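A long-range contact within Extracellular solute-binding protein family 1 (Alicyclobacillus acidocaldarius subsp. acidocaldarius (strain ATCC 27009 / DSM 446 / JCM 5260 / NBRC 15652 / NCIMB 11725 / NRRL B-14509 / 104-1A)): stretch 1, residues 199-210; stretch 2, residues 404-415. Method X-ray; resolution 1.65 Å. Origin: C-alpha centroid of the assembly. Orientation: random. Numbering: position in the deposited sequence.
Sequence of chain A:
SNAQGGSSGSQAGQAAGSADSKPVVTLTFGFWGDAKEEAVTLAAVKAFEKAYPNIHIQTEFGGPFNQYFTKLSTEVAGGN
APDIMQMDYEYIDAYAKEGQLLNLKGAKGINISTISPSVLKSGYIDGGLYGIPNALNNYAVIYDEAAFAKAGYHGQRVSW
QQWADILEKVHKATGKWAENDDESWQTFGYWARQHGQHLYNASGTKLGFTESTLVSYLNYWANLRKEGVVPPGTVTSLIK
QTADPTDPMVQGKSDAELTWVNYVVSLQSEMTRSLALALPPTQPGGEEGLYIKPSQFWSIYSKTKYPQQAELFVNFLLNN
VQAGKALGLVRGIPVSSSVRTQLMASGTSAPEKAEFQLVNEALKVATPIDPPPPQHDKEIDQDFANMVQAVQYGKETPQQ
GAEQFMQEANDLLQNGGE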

# COMPACT_ATOMS: atom_id res chain seq x y z
N LEU A 199 -14.02 -0.83 6.25
CA LEU A 199 -14.73 0.14 5.43
C LEU A 199 -16.00 -0.48 4.84
O LEU A 199 -17.06 0.13 4.86
CB LEU A 199 -13.85 0.69 4.32
CG LEU A 199 -12.64 1.50 4.81
CD1 LEU A 199 -11.81 1.99 3.64
CD2 LEU A 199 -13.06 2.65 5.70
N TYR A 200 -15.87 -1.69 4.31
CA TYR A 200 -16.99 -2.40 3.69
C TYR A 200 -17.18 -3.76 4.31
O TYR A 200 -16.26 -4.34 4.86
CB TYR A 200 -16.76 -2.59 2.20
CG TYR A 200 -16.49 -1.31 1.46
CD1 TYR A 200 -17.53 -0.48 1.10
CD2 TYR A 200 -15.19 -0.92 1.14
CE1 TYR A 200 -17.30 0.71 0.43
CE2 TYR A 200 -14.95 0.26 0.47
CZ TYR A 200 -16.01 1.07 0.11
OH TYR A 200 -15.80 2.25 -0.56
N ASN A 201 -18.38 -4.30 4.19
CA ASN A 201 -18.53 -5.72 4.44
C ASN A 201 -17.83 -6.50 3.30
O ASN A 201 -17.38 -5.91 2.30
CB ASN A 201 -20.00 -6.12 4.69
CG ASN A 201 -20.87 -5.96 3.46
OD1 ASN A 201 -20.41 -5.58 2.39
ND2 ASN A 201 -22.16 -6.27 3.62
N ALA A 202 -17.68 -7.80 3.47
CA ALA A 202 -16.84 -8.60 2.57
C ALA A 202 -17.27 -8.54 1.09
O ALA A 202 -16.43 -8.56 0.19
CB ALA A 202 -16.79 -10.04 3.04
N SER A 203 -18.58 -8.45 0.86
CA SER A 203 -19.17 -8.42 -0.48
C SER A 203 -19.27 -7.00 -1.07
O SER A 203 -19.57 -6.83 -2.25
CB SER A 203 -20.55 -9.07 -0.45
OG SER A 203 -21.29 -8.68 0.70
N GLY A 204 -19.01 -6.00 -0.24
CA GLY A 204 -19.14 -4.61 -0.66
C GLY A 204 -20.58 -4.17 -0.87
O GLY A 204 -20.82 -3.25 -1.64
N THR A 205 -21.53 -4.81 -0.17
CA THR A 205 -22.95 -4.44 -0.27
C THR A 205 -23.37 -3.39 0.75
O THR A 205 -24.44 -2.78 0.62
CB THR A 205 -23.89 -5.66 -0.13
OG1 THR A 205 -23.71 -6.28 1.15
CG2 THR A 205 -23.62 -6.67 -1.24
N LYS A 206 -22.56 -3.20 1.78
CA LYS A 206 -22.79 -2.12 2.74
C LYS A 206 -21.50 -1.75 3.44
O LYS A 206 -20.49 -2.44 3.30
CB LYS A 206 -23.87 -2.49 3.75
CG LYS A 206 -23.79 -3.87 4.34
CD LYS A 206 -24.91 -4.13 5.36
CE LYS A 206 -26.28 -4.07 4.71
NZ LYS A 206 -27.31 -4.76 5.54
N LEU A 207 -21.54 -0.66 4.18
CA LEU A 207 -20.39 -0.25 4.98
C LEU A 207 -20.18 -1.29 6.07
O LEU A 207 -21.14 -1.90 6.54
CB LEU A 207 -20.61 1.13 5.59
CG LEU A 207 -20.76 2.27 4.57
CD1 LEU A 207 -21.04 3.56 5.31
CD2 LEU A 207 -19.51 2.41 3.72
N GLY A 208 -18.93 -1.48 6.45
CA GLY A 208 -18.57 -2.51 7.41
C GLY A 208 -18.25 -2.00 8.80
O GLY A 208 -17.63 -2.71 9.58
N PHE A 209 -18.66 -0.77 9.10
CA PHE A 209 -18.39 -0.18 10.41
C PHE A 209 -19.64 0.53 10.92
O PHE A 209 -20.58 0.79 10.17
CB PHE A 209 -17.24 0.82 10.32
CG PHE A 209 -17.52 1.95 9.37
CD1 PHE A 209 -18.14 3.11 9.80
CD2 PHE A 209 -17.19 1.83 8.02
CE1 PHE A 209 -18.41 4.14 8.92
CE2 PHE A 209 -17.44 2.86 7.14
CZ PHE A 209 -18.07 4.01 7.59
N THR A 210 -19.61 0.87 12.21
CA THR A 210 -20.74 1.52 12.86
C THR A 210 -20.50 3.02 13.00
O THR A 210 -19.38 3.51 12.90
CB THR A 210 -20.94 0.97 14.27
OG1 THR A 210 -19.77 1.25 15.05
CG2 THR A 210 -21.20 -0.53 14.25
N GLN A 404 -24.80 11.41 8.06
CA GLN A 404 -25.07 11.84 6.70
C GLN A 404 -24.23 11.05 5.70
O GLN A 404 -24.77 10.52 4.72
CB GLN A 404 -24.77 13.34 6.57
CG GLN A 404 -25.16 13.96 5.24
CD GLN A 404 -25.23 15.48 5.29
OE1 GLN A 404 -24.22 16.16 5.10
NE2 GLN A 404 -26.42 16.02 5.54
N PHE A 405 -22.94 10.94 5.96
CA PHE A 405 -22.04 10.20 5.08
C PHE A 405 -22.45 8.73 4.93
O PHE A 405 -22.43 8.19 3.83
CB PHE A 405 -20.58 10.27 5.53
CG PHE A 405 -19.71 9.23 4.88
CD1 PHE A 405 -19.28 9.40 3.57
CD2 PHE A 405 -19.40 8.05 5.54
CE1 PHE A 405 -18.52 8.43 2.94
CE2 PHE A 405 -18.64 7.08 4.91
CZ PHE A 405 -18.20 7.27 3.61
N MSE A 406 -22.79 8.10 6.05
CA MSE A 406 -23.10 6.67 6.08
C MSE A 406 -24.39 6.37 5.38
O MSE A 406 -24.48 5.38 4.64
CB MSE A 406 -23.17 6.17 7.51
CG MSE A 406 -21.77 6.08 8.09
SE MSE A 406 -21.84 5.49 9.95
CE MSE A 406 -22.28 3.61 9.55
N GLN A 407 -25.40 7.21 5.58
CA GLN A 407 -26.68 7.03 4.89
C GLN A 407 -26.47 7.12 3.38
O GLN A 407 -26.95 6.28 2.62
CB GLN A 407 -27.69 8.09 5.34
CG GLN A 407 -29.09 7.90 4.78
CD GLN A 407 -29.98 9.12 5.00
OE1 GLN A 407 -29.50 10.23 5.23
NE2 GLN A 407 -31.29 8.90 4.92
N GLU A 408 -25.72 8.13 2.96
CA GLU A 408 -25.40 8.36 1.55
C GLU A 408 -24.67 7.18 0.92
O GLU A 408 -25.08 6.68 -0.13
CB GLU A 408 -24.58 9.64 1.40
CG GLU A 408 -24.04 9.91 0.01
CD GLU A 408 -23.56 11.34 -0.19
OE1 GLU A 408 -23.15 11.67 -1.33
OE2 GLU A 408 -23.59 12.14 0.77
N ALA A 409 -23.59 6.74 1.57
CA ALA A 409 -22.77 5.64 1.08
C ALA A 409 -23.56 4.33 1.04
O ALA A 409 -23.49 3.61 0.05
CB ALA A 409 -21.52 5.50 1.93
N ASN A 410 -24.30 4.03 2.10
CA ASN A 410 -25.10 2.79 2.14
C ASN A 410 -26.19 2.78 1.08
O ASN A 410 -26.47 1.73 0.50
CB ASN A 410 -25.69 2.53 3.53
CG ASN A 410 -24.73 1.80 4.46
OD1 ASN A 410 -24.01 0.89 4.04
ND2 ASN A 410 -24.72 2.18 5.73
N ASP A 411 -26.78 3.94 0.81
CA ASP A 411 -27.79 4.07 -0.26
C ASP A 411 -27.18 3.80 -1.63
O ASP A 411 -27.77 3.12 -2.47
CB ASP A 411 -28.43 5.47 -0.26
CG ASP A 411 -29.51 5.63 0.82
OD1 ASP A 411 -29.94 4.62 1.41
OD2 ASP A 411 -29.93 6.79 1.07
N LEU A 412 -25.99 4.34 -1.85
CA LEU A 412 -25.24 4.12 -3.08
C LEU A 412 -24.85 2.65 -3.25
O LEU A 412 -24.99 2.07 -4.33
CB LEU A 412 -24.00 5.00 -3.09
CG LEU A 412 -23.10 4.99 -4.32
CD1 LEU A 412 -23.90 5.29 -5.58
CD2 LEU A 412 -21.99 6.02 -4.13
N LEU A 413 -24.35 2.03 -2.18
CA LEU A 413 -23.99 0.61 -2.25
C LEU A 413 -25.19 -0.30 -2.51
O LEU A 413 -25.04 -1.34 -3.14
CB LEU A 413 -23.29 0.18 -0.98
CG LEU A 413 -21.92 0.82 -0.75
CD1 LEU A 413 -21.45 0.45 0.65
CD2 LEU A 413 -20.93 0.38 -1.80
N GLN A 414 -26.37 0.09 -2.02
CA GLN A 414 -27.59 -0.72 -2.17
C GLN A 414 -28.21 -0.54 -3.57
O GLN A 414 -28.87 -1.45 -4.09
CB GLN A 414 -28.61 -0.37 -1.07
CG GLN A 414 -29.56 -1.52 -0.75
CD GLN A 414 -30.75 -1.10 0.11
OE1 GLN A 414 -30.65 -0.17 0.92
NE2 GLN A 414 -31.87 -1.79 -0.06
N ASN A 415 -28.00 0.64 -4.15
CA ASN A 415 -28.35 0.88 -5.55
C ASN A 415 -27.18 0.52 -6.47
O ASN A 415 -26.31 1.36 -6.77
CB ASN A 415 -28.79 2.35 -5.74
CG ASN A 415 -29.10 2.69 -7.20
OD1 ASN A 415 -28.91 1.88 -8.10
ND2 ASN A 415 -29.59 3.91 -7.42
O HOH W 1 -26.04 -0.75 1.82
O HOH W 2 -23.55 -0.44 7.08

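A loop that lies against a helix far away in sequence commonly does so by lodging one apolar side chain among the helix residues that face it, and by satisfying its own backbone polar groups at the margin. The contact between residues 199-210 and the helix at 404-414 illustrates the principle, with touching residues at least 196 positions apart. Leu-207 is the central apolar residue. Its CA-to-CB bond points toward the helix, and its side chain reaches residues spaced along one side of it: CD1 of Leu-207 lies 3.8 Å from CG of Met-406, 3.9 Å from CB of Ala-409 and 4.3 Å from CE2 of Phe-405, while its CD2 lies 4.1 Å from CD1 of Leu-413. Ala-409 also directs its CB toward the loop, and CD1 of Leu-207 comes within 3.8 Å of CA of Met-406.

Aromatic and selenium contacts extend this core on one flank. CZ of Phe-209 meets CE2 of Phe-405 at 4.1 Å, each atom at the edge of the other's ring, so the two rings touch rim to rim instead of stacking. The selenium of Met-406, a selenomethionine, sits 3.8 Å from CE1 of Phe-209 in an oblique approach to the ring, and its CE packs 3.4 Å from the backbone O of Phe-209.

Toward the C-terminal end of the helix, Leu-413 plays the reciprocal part, inserting into the loop. Its CD1 lies 4.1 Å from CD1 of Tyr-200, near the plane of that ring, and its CD2 lies 3.6 Å from the O of Gly-204. That glycine closes a type I turn begun at Asn-201. Asn-201 braces the loop from within: its ND2 donates to OG1 of Thr-205 at 2.9 Å, and its OD1 accepts from N of Thr-205 at 2.9 Å.

At the polar edge, Asn-410 makes the one direct hydrogen bond between the stretches. N of Leu-207 donates to OD1 of Asn-410 at 2.9 Å and a nearly linear 174°, so the residue that fills the apolar centre is also held by its backbone. Two waters complete the margin. Water 1 lies between the backbones, 2.8 Å from O of Thr-205 and 2.8 Å from O of Asn-410; water 2 donates to O of Leu-207 at 2.9 Å and accepts from ND2 of Asn-410 at 3.2 Å.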